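Local atomic coordinates of putative secreted protein (Streptomyces sp. SirexAA-E, PDB entry 4PEY), a protein that hydrolyses laminarin and laminarioligosaccharides as a secreted exo-beta-1,3-glucanase, releasing glucose and laminaribiose. Residues M58-I71 / L80-T94. The protein carries 1 engineered substitution. Residues are numbered along the deposited sequence; the frame is centred on the assembly and turned at random.
Sequences MFKPGTYNDINAQI and LGLNPDDTTFNGDVT. With BGC (beta-D-glucopyranose), chain C; BGC (beta-D-glucopyranose), chain B.
Phe89 meets three side chains of 58-71 in the interior. Its CZ points at the centre of the Phe59 ring, an edge-to-face pair with centroids 4.8 Å apart and planes at 67°. An edge of Phe89 also turns toward the face of Tyr64, in an offset edge-to-face pair. Ile67 CD1 lies over a face of Phe89, 3.9 Å from the ring centroid, a CH-pi contact. Ile67 reaches it because CG1 stands anti to the backbone N (chi1 -178°) and the chain stays extended. Farther along, Ile71 CG1 packs on Val93 CG1.

Backbone bonds pair the strands in parallel: 62-65 with 87-89, then 67-70 with 92-94. Thr88 N donates to Gly62 O, and Thr94 N to Ala69 O. The register slips by one residue between Tyr64 and Ile67, a beta bulge at the corner both chains turn.

At that corner Asn65 and Asn90 lie side by side with amide planes nearly coplanar. Asn90 ND2 donates to Asn65 OD1 at 2.8 Å in a nearly straight bond (169°). Asn118 takes up Asn90 OD1. On the sugar side, Thr94 OG1 gives its proton to a lone pair of Asn68 OD1, 2.7 Å away. This bond probably helps fix the Asn68 amide, whose ND2 lies 3.1 Å from O5 of a glucose (chain B). A water bridges Ile67 O and Asp92 OD1, the latter also bound by Val120 N.

Such stacked, cornered parallel strands are characteristic of the right-handed beta-helix of glycoside hydrolase family 55. Asn68, Gln70, Asp92 and Thr94 here line a glycan pocket.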
ATOM      1  N   MET A  58      -6.011 -12.731  14.995  1.00 13.13           N
ATOM      2  CA  MET A  58      -5.265 -13.866  14.460  0.65 12.11           C
ATOM      3  C   MET A  58      -6.012 -15.160  14.718  1.00 14.72           C
ATOM      4  O   MET A  58      -6.423 -15.420  15.843  1.00 16.83           O
ATOM      5  CB  MET A  58      -3.871 -13.930  15.089  0.65 12.73           C
ATOM      6  CG  MET A  58      -2.933 -12.831  14.624  0.65 13.56           C
ATOM      7  SD  MET A  58      -2.394 -13.146  12.938  0.65 15.04           S
ATOM      8  CE  MET A  58      -1.123 -11.907  12.733  0.65 13.99           C
ATOM      9  N   PHE A  59      -6.171 -15.972  13.683  1.00 13.38           N
ATOM     10  CA  PHE A  59      -6.947 -17.199  13.799  1.00 14.04           C
ATOM     11  C   PHE A  59      -6.094 -18.442  13.575  1.00 14.12           C
ATOM     12  O   PHE A  59      -5.484 -18.605  12.513  1.00 14.41           O
ATOM     13  CB  PHE A  59      -8.113 -17.164  12.802  1.00 14.32           C
ATOM     14  CG  PHE A  59      -9.184 -16.168  13.162  1.00 14.24           C
ATOM     15  CD1 PHE A  59      -8.984 -14.802  12.985  1.00 14.79           C
ATOM     16  CD2 PHE A  59     -10.393 -16.600  13.685  1.00 15.16           C
ATOM     17  CE1 PHE A  59      -9.972 -13.890  13.334  1.00 14.02           C
ATOM     18  CE2 PHE A  59     -11.379 -15.701  14.025  1.00 15.59           C
ATOM     19  CZ  PHE A  59     -11.170 -14.342  13.856  1.00 14.80           C
ATOM     20  N   LYS A  60      -6.050 -19.311  14.584  1.00 15.61           N
ATOM     21  CA  LYS A  60      -5.312 -20.571  14.480  0.89 15.06           C
ATOM     22  C   LYS A  60      -5.939 -21.467  13.414  1.00 15.31           C
ATOM     23  O   LYS A  60      -7.140 -21.363  13.128  1.00 15.33           O
ATOM     24  CB  LYS A  60      -5.278 -21.302  15.826  0.89 17.60           C
ATOM     25  CG  LYS A  60      -4.607 -20.525  16.941  0.89 20.02           C
ATOM     26  CD  LYS A  60      -4.390 -21.397  18.172  0.89 22.28           C
ATOM     27  CE  LYS A  60      -3.574 -20.660  19.215  0.89 27.40           C
ATOM     28  NZ  LYS A  60      -3.210 -21.537  20.366  0.89 30.39           N
ATOM     29  N   PRO A  61      -5.129 -22.351  12.812  1.00 15.83           N
ATOM     30  CA  PRO A  61      -5.678 -23.231  11.773  1.00 16.19           C
ATOM     31  C   PRO A  61      -6.894 -24.029  12.232  1.00 16.31           C
ATOM     32  O   PRO A  61      -6.961 -24.480  13.385  1.00 17.61           O
ATOM     33  CB  PRO A  61      -4.513 -24.169  11.457  1.00 18.48           C
ATOM     34  CG  PRO A  61      -3.307 -23.373  11.770  1.00 18.77           C
ATOM     35  CD  PRO A  61      -3.668 -22.498  12.942  1.00 16.91           C
ATOM     36  N   GLY A  62      -7.853 -24.183  11.322  1.00 15.28           N
ATOM     37  CA  GLY A  62      -9.080 -24.895  11.608  1.00 16.63           C
ATOM     38  C   GLY A  62     -10.229 -24.315  10.812  1.00 16.31           C
ATOM     39  O   GLY A  62     -10.016 -23.590   9.837  1.00 16.86           O
ATOM     40  N   THR A  63     -11.448 -24.628  11.242  1.00 16.51           N
ATOM     41  CA  THR A  63     -12.654 -24.175  10.563  1.00 18.02           C
ATOM     42  C   THR A  63     -13.530 -23.385  11.525  1.00 18.27           C
ATOM     43  O   THR A  63     -13.805 -23.831  12.643  1.00 20.73           O
ATOM     44  CB  THR A  63     -13.446 -25.367   9.974  1.00 19.95           C
ATOM     45  OG1 THR A  63     -12.632 -26.047   9.013  1.00 21.75           O
ATOM     46  CG2 THR A  63     -14.726 -24.894   9.297  1.00 21.31           C
ATOM     47  N   TYR A  64     -13.956 -22.207  11.079  1.00 17.54           N
ATOM     48  CA  TYR A  64     -14.744 -21.293  11.887  1.00 16.79           C
ATOM     49  C   TYR A  64     -16.100 -21.107  11.249  1.00 18.16           C
ATOM     50  O   TYR A  64     -16.188 -20.890  10.043  1.00 20.46           O
ATOM     51  CB  TYR A  64     -14.031 -19.946  12.029  1.00 17.50           C
ATOM     52  CG  TYR A  64     -12.702 -20.074  12.733  1.00 15.88           C
ATOM     53  CD1 TYR A  64     -11.551 -20.430  12.031  1.00 16.97           C
ATOM     54  CD2 TYR A  64     -12.600 -19.858  14.102  1.00 16.02           C
ATOM     55  CE1 TYR A  64     -10.335 -20.568  12.673  1.00 14.70           C
ATOM     56  CE2 TYR A  64     -11.379 -19.984  14.754  1.00 17.21           C
ATOM     57  CZ  TYR A  64     -10.255 -20.340  14.035  1.00 17.62           C
ATOM     58  OH  TYR A  64      -9.046 -20.477  14.675  1.00 18.26           O
ATOM     59  N   ASN A  65     -17.151 -21.200  12.058  1.00 18.05           N
ATOM     60  CA  ASN A  65     -18.510 -21.083  11.557  1.00 17.29           C
ATOM     61  C   ASN A  65     -19.213 -19.853  12.097  1.00 17.08           C
ATOM     62  O   ASN A  65     -18.812 -19.298  13.128  1.00 18.51           O
ATOM     63  CB  ASN A  65     -19.307 -22.331  11.916  1.00 19.46           C
ATOM     64  CG  ASN A  65     -18.683 -23.581  11.358  1.00 24.61           C
ATOM     65  OD1 ASN A  65     -18.610 -23.746  10.148  1.00 26.95           O
ATOM     66  ND2 ASN A  65     -18.222 -24.468  12.236  1.00 29.31           N
ATOM     67  N   ASP A  66     -20.265 -19.439  11.393  1.00 17.31           N
ATOM     68  CA  ASP A  66     -21.149 -18.375  11.863  1.00 18.10           C
ATOM     69  C   ASP A  66     -20.376 -17.111  12.172  1.00 19.12           C
ATOM     70  O   ASP A  66     -20.595 -16.469  13.199  1.00 22.86           O
ATOM     71  CB  ASP A  66     -21.917 -18.835  13.103  1.00 20.01           C
ATOM     72  CG  ASP A  66     -22.543 -20.203  12.916  1.00 20.82           C
ATOM     73  OD1 ASP A  66     -23.409 -20.339  12.028  1.00 22.01           O
ATOM     74  OD2 ASP A  66     -22.168 -21.145  13.647  1.00 21.83           O
ATOM     75  N   ILE A  67     -19.463 -16.750  11.283  1.00 18.21           N
ATOM     76  CA  ILE A  67     -18.642 -15.577  11.530  1.00 18.22           C
ATOM     77  C   ILE A  67     -18.803 -14.532  10.429  1.00 18.05           C
ATOM     78  O   ILE A  67     -18.710 -14.840   9.249  1.00 19.54           O
ATOM     79  CB  ILE A  67     -17.152 -15.972  11.683  1.00 20.80           C
ATOM     80  CG1 ILE A  67     -16.294 -14.740  11.982  1.00 24.90           C
ATOM     81  CG2 ILE A  67     -16.643 -16.744  10.461  1.00 20.23           C
ATOM     82  CD1 ILE A  67     -14.868 -15.083  12.282  1.00 28.75           C
ATOM     83  N   ASN A  68     -19.104 -13.302  10.833  1.00 17.66           N
ATOM     84  CA  ASN A  68     -19.030 -12.158   9.942  1.00 17.92           C
ATOM     85  C   ASN A  68     -18.102 -11.172  10.609  1.00 15.71           C
ATOM     86  O   ASN A  68     -18.508 -10.403  11.487  1.00 18.47           O
ATOM     87  CB  ASN A  68     -20.409 -11.534   9.668  1.00 19.83           C
ATOM     88  CG  ASN A  68     -20.341 -10.390   8.657  1.00 20.13           C
ATOM     89  OD1 ASN A  68     -19.311 -10.184   8.000  1.00 19.31           O
ATOM     90  ND2 ASN A  68     -21.434  -9.641   8.528  1.00 22.72           N
ATOM     91  N   ALA A  69     -16.832 -11.239  10.232  1.00 14.39           N
ATOM     92  CA  ALA A  69     -15.820 -10.387  10.834  1.00 14.64           C
ATOM     93  C   ALA A  69     -15.785  -9.057  10.101  1.00 15.18           C
ATOM     94  O   ALA A  69     -15.178  -8.946   9.032  1.00 15.09           O
ATOM     95  CB  ALA A  69     -14.446 -11.072  10.803  1.00 15.26           C
ATOM     96  N   GLN A  70     -16.455  -8.053  10.661  1.00 16.05           N
ATOM     97  CA  GLN A  70     -16.429  -6.721  10.077  1.00 15.64           C
ATOM     98  C   GLN A  70     -15.155  -6.041  10.528  1.00 14.03           C
ATOM     99  O   GLN A  70     -14.837  -6.032  11.723  1.00 14.40           O
ATOM    100  CB  GLN A  70     -17.654  -5.903  10.490  1.00 17.09           C
ATOM    101  CG  GLN A  70     -18.968  -6.438   9.930  1.00 20.17           C
ATOM    102  CD  GLN A  70     -20.150  -5.564  10.302  1.00 24.04           C
ATOM    103  OE1 GLN A  70     -20.389  -4.526   9.685  1.00 25.48           O
ATOM    104  NE2 GLN A  70     -20.894  -5.979  11.321  1.00 25.23           N
ATOM    105  N   ILE A  71     -14.432  -5.471   9.569  1.00 13.27           N
ATOM    106  CA  ILE A  71     -13.109  -4.915   9.814  1.00 12.51           C
ATOM    107  C   ILE A  71     -13.142  -3.389   9.774  1.00 11.21           C
ATOM    108  O   ILE A  71     -13.425  -2.798   8.726  1.00 13.66           O
ATOM    109  CB  ILE A  71     -12.097  -5.450   8.778  1.00 11.98           C
ATOM    110  CG1 ILE A  71     -12.178  -6.985   8.696  1.00 12.07           C
ATOM    111  CG2 ILE A  71     -10.694  -4.968   9.103  1.00 13.49           C
ATOM    112  CD1 ILE A  71     -11.942  -7.715  10.019  1.00 13.85           C
ATOM    113  N   LEU A  80      -3.337 -18.332  10.630  1.00 13.69           N
ATOM    114  CA  LEU A  80      -2.023 -18.724  11.125  1.00 15.03           C
ATOM    115  C   LEU A  80      -1.574 -20.079  10.573  1.00 16.65           C
ATOM    116  O   LEU A  80      -0.703 -20.729  11.141  1.00 15.33           O
ATOM    117  CB  LEU A  80      -2.028 -18.752  12.657  1.00 15.12           C
ATOM    118  CG  LEU A  80      -2.146 -17.402  13.373  1.00 14.57           C
ATOM    119  CD1 LEU A  80      -2.485 -17.596  14.859  1.00 15.21           C
ATOM    120  CD2 LEU A  80      -0.859 -16.585  13.209  1.00 15.10           C
ATOM    121  N   GLY A  81      -2.164 -20.499   9.459  1.00 15.34           N
ATOM    122  CA  GLY A  81      -1.700 -21.694   8.781  1.00 15.98           C
ATOM    123  C   GLY A  81      -0.552 -21.380   7.841  1.00 17.60           C
ATOM    124  O   GLY A  81      -0.279 -20.219   7.536  1.00 18.87           O
ATOM    125  N   LEU A  82       0.127 -22.419   7.375  1.00 17.95           N
ATOM    126  CA  LEU A  82       1.157 -22.241   6.368  1.00 19.03           C
ATOM    127  C   LEU A  82       0.499 -21.876   5.041  1.00 18.44           C
ATOM    128  O   LEU A  82       1.064 -21.135   4.235  1.00 20.46           O
ATOM    129  CB  LEU A  82       2.001 -23.508   6.231  1.00 22.03           C
ATOM    130  CG  LEU A  82       3.192 -23.425   5.281  1.00 26.95           C
ATOM    131  CD1 LEU A  82       4.167 -22.330   5.707  1.00 27.82           C
ATOM    132  CD2 LEU A  82       3.880 -24.771   5.218  1.00 28.31           C
ATOM    133  N   ASN A  83      -0.711 -22.391   4.836  1.00 18.68           N
ATOM    134  CA  ASN A  83      -1.470 -22.152   3.618  1.00 19.10           C
ATOM    135  C   ASN A  83      -2.844 -21.547   3.933  1.00 16.73           C
ATOM    136  O   ASN A  83      -3.394 -21.774   5.014  1.00 16.30           O
ATOM    137  CB  ASN A  83      -1.614 -23.463   2.836  1.00 21.45           C
ATOM    138  CG  ASN A  83      -0.293 -23.944   2.258  1.00 26.44           C
ATOM    139  OD1 ASN A  83       0.235 -24.991   2.650  1.00 31.45           O
ATOM    140  ND2 ASN A  83       0.253 -23.176   1.323  1.00 25.93           N
ATOM    141  N   PRO A  84      -3.403 -20.763   2.996  1.00 16.17           N
ATOM    142  CA  PRO A  84      -4.673 -20.078   3.288  1.00 15.76           C
ATOM    143  C   PRO A  84      -5.821 -21.033   3.650  1.00 15.47           C
ATOM    144  O   PRO A  84      -6.604 -20.734   4.552  1.00 15.32           O
ATOM    145  CB  PRO A  84      -4.979 -19.331   1.980  1.00 18.43           C
ATOM    146  CG  PRO A  84      -3.664 -19.201   1.290  1.00 20.50           C
ATOM    147  CD  PRO A  84      -2.861 -20.401   1.672  1.00 16.77           C
ATOM    148  N   ASP A  85      -5.919 -22.172   2.973  1.00 14.71           N
ATOM    149  CA  ASP A  85      -7.031 -23.085   3.233  1.00 14.11           C
ATOM    150  C   ASP A  85      -6.889 -23.809   4.576  1.00 15.36           C
ATOM    151  O   ASP A  85      -7.796 -24.523   4.988  1.00 16.71           O
ATOM    152  CB  ASP A  85      -7.175 -24.096   2.090  1.00 16.11           C
ATOM    153  CG  ASP A  85      -7.681 -23.449   0.809  1.00 18.33           C
ATOM    154  OD1 ASP A  85      -8.836 -22.964   0.801  1.00 16.60           O
ATOM    155  OD2 ASP A  85      -6.925 -23.409  -0.183  1.00 21.51           O
ATOM    156  N   ASP A  86      -5.766 -23.607   5.267  1.00 15.18           N
ATOM    157  CA  ASP A  86      -5.607 -24.162   6.611  1.00 14.85           C
ATOM    158  C   ASP A  86      -6.511 -23.457   7.614  1.00 15.08           C
ATOM    159  O   ASP A  86      -6.822 -24.008   8.669  1.00 16.15           O
ATOM    160  CB  ASP A  86      -4.158 -24.059   7.090  1.00 15.96           C
ATOM    161  CG  ASP A  86      -3.209 -24.903   6.272  1.00 18.60           C
ATOM    162  OD1 ASP A  86      -3.667 -25.842   5.588  1.00 21.20           O
ATOM    163  OD2 ASP A  86      -1.992 -24.633   6.329  1.00 19.57           O
ATOM    164  N   THR A  87      -6.927 -22.236   7.284  1.00 13.95           N
ATOM    165  CA  THR A  87      -7.776 -21.450   8.174  1.00 14.02           C
ATOM    166  C   THR A  87      -8.987 -20.974   7.393  1.00 12.69           C
ATOM    167  O   THR A  87      -8.896 -20.020   6.622  1.00 14.46           O
ATOM    168  CB  THR A  87      -7.026 -20.234   8.774  1.00 13.95           C
ATOM    169  OG1 THR A  87      -5.741 -20.658   9.248  1.00 13.82           O
ATOM    170  CG2 THR A  87      -7.804 -19.648   9.940  1.00 14.17           C
ATOM    171  N   THR A  88     -10.116 -21.649   7.593  1.00 13.87           N
ATOM    172  CA  THR A  88     -11.288 -21.430   6.761  1.00 14.40           C
ATOM    173  C   THR A  88     -12.440 -20.836   7.566  1.00 15.13           C
ATOM    174  O   THR A  88     -12.780 -21.331   8.643  1.00 15.28           O
ATOM    175  CB  THR A  88     -11.752 -22.750   6.101  1.00 15.62           C
ATOM    176  OG1 THR A  88     -10.720 -23.240   5.233  1.00 17.27           O
ATOM    177  CG2 THR A  88     -13.022 -22.530   5.283  1.00 17.54           C
ATOM    178  N   PHE A  89     -13.020 -19.763   7.039  1.00 14.80           N
ATOM    179  CA  PHE A  89     -14.232 -19.172   7.600  1.00 14.24           C
ATOM    180  C   PHE A  89     -15.434 -19.613   6.792  1.00 14.30           C
ATOM    181  O   PHE A  89     -15.481 -19.379   5.577  1.00 15.02           O
ATOM    182  CB  PHE A  89     -14.211 -17.634   7.569  1.00 14.61           C
ATOM    183  CG  PHE A  89     -13.276 -16.977   8.559  1.00 14.47           C
ATOM    184  CD1 PHE A  89     -12.391 -17.709   9.334  1.00 13.50           C
ATOM    185  CD2 PHE A  89     -13.296 -15.595   8.696  1.00 14.76           C
ATOM    186  CE1 PHE A  89     -11.543 -17.072  10.238  1.00 15.29           C
ATOM    187  CE2 PHE A  89     -12.454 -14.953   9.587  1.00 16.20           C
ATOM    188  CZ  PHE A  89     -11.574 -15.690  10.358  1.00 15.75           C
ATOM    189  N   ASN A  90     -16.405 -20.242   7.445  1.00 13.48           N
ATOM    190  CA  ASN A  90     -17.735 -20.314   6.877  1.00 13.38           C
ATOM    191  C   ASN A  90     -18.416 -19.029   7.298  1.00 14.61           C
ATOM    192  O   ASN A  90     -18.959 -18.909   8.401  1.00 16.44           O
ATOM    193  CB  ASN A  90     -18.461 -21.571   7.333  1.00 13.77           C
ATOM    194  CG  ASN A  90     -17.841 -22.808   6.741  1.00 16.17           C
ATOM    195  OD1 ASN A  90     -17.539 -22.839   5.541  1.00 15.05           O
ATOM    196  ND2 ASN A  90     -17.590 -23.809   7.571  1.00 16.88           N
ATOM    197  N   GLY A  91     -18.300 -18.039   6.421  1.00 14.91           N
ATOM    198  CA  GLY A  91     -18.630 -16.671   6.759  1.00 13.55           C
ATOM    199  C   GLY A  91     -17.757 -15.704   5.988  1.00 14.15           C
ATOM    200  O   GLY A  91     -17.224 -16.053   4.935  1.00 14.02           O
ATOM    201  N   ASP A  92     -17.599 -14.493   6.528  1.00 13.39           N
ATOM    202  CA  ASP A  92     -17.108 -13.364   5.753  1.00 12.96           C
ATOM    203  C   ASP A  92     -16.050 -12.553   6.488  1.00 13.60           C
ATOM    204  O   ASP A  92     -16.013 -12.518   7.725  1.00 14.76           O
ATOM    205  CB  ASP A  92     -18.265 -12.421   5.386  1.00 13.03           C
ATOM    206  CG  ASP A  92     -19.320 -13.079   4.501  1.00 15.02           C
ATOM    207  OD1 ASP A  92     -19.903 -14.116   4.900  1.00 15.91           O
ATOM    208  OD2 ASP A  92     -19.584 -12.537   3.407  1.00 15.85           O
ATOM    209  N   VAL A  93     -15.203 -11.891   5.710  1.00 13.65           N
ATOM    210  CA  VAL A  93     -14.359 -10.817   6.211  1.00 14.42           C
ATOM    211  C   VAL A  93     -14.823  -9.563   5.470  1.00 13.50           C
ATOM    212  O   VAL A  93     -14.532  -9.372   4.286  1.00 14.23           O
ATOM    213  CB  VAL A  93     -12.856 -11.101   5.990  1.00 14.97           C
ATOM    214  CG1 VAL A  93     -12.029  -9.888   6.340  1.00 15.78           C
ATOM    215  CG2 VAL A  93     -12.417 -12.292   6.838  1.00 15.80           C
ATOM    216  N   THR A  94     -15.591  -8.740   6.172  1.00 13.64           N
ATOM    217  CA  THR A  94     -16.377  -7.682   5.549  1.00 14.47           C
ATOM    218  C   THR A  94     -15.848  -6.281   5.800  1.00 11.96           C
ATOM    219  O   THR A  94     -15.586  -5.915   6.946  1.00 13.45           O
ATOM    220  CB  THR A  94     -17.829  -7.739   6.062  1.00 14.84           C
ATOM    221  OG1 THR A  94     -18.405  -9.001   5.699  1.00 16.29           O
ATOM    222  CG2 THR A  94     -18.678  -6.588   5.497  1.00 15.72           C
TER
HETATM  223  C2  BGC C   2     -23.058  -4.611   6.387  0.83 26.41           C
HETATM  224  C3  BGC C   2     -23.370  -6.030   6.832  0.83 25.05           C
HETATM  225  C4  BGC C   2     -23.453  -6.086   8.352  0.83 27.47           C
HETATM  226  C5  BGC C   2     -24.402  -5.019   8.892  0.83 28.19           C
HETATM  227  C6  BGC C   2     -24.342  -4.989  10.417  0.83 31.90           C
HETATM  228  C1  BGC C   2     -24.108  -3.667   6.963  0.83 28.91           C
HETATM  229  O2  BGC C   2     -23.034  -4.538   4.976  0.83 26.25           O
HETATM  230  O3  BGC C   2     -22.351  -6.895   6.382  0.83 26.97           O
HETATM  231  O4  BGC C   2     -23.884  -7.366   8.761  0.83 28.49           O
HETATM  232  O5  BGC C   2     -24.071  -3.743   8.376  0.83 30.05           O
HETATM  233  O6  BGC C   2     -25.245  -4.023  10.905  0.83 47.52           O
HETATM  234  C2  BGC B   3     -21.920  -7.791   4.108  0.93 27.31           C
HETATM  235  C3  BGC B   3     -22.414  -8.841   3.121  0.93 26.38           C
HETATM  236  C4  BGC B   3     -22.715 -10.167   3.824  0.93 26.01           C
HETATM  237  C5  BGC B   3     -23.573  -9.942   5.065  0.93 29.62           C
HETATM  238  C6  BGC B   3     -23.718 -11.220   5.883  0.93 32.44           C
HETATM  239  C1  BGC B   3     -22.891  -7.695   5.278  0.93 29.29           C
HETATM  240  O2  BGC B   3     -21.799  -6.531   3.469  0.93 24.12           O
HETATM  241  O3  BGC B   3     -21.439  -9.025   2.124  0.93 23.98           O
HETATM  242  O4  BGC B   3     -23.397 -11.036   2.941  0.93 28.07           O
HETATM  243  O5  BGC B   3     -22.992  -8.961   5.895  0.93 27.17           O
HETATM  244  O6  BGC B   3     -24.832 -11.118   6.742  0.93 34.15           O
HETATM  245  O   HOH W   1      -9.660 -25.192   7.220  1.00 29.46           O
HETATM  246  O   HOH W   2     -21.012 -13.942   7.445  1.00 22.88           O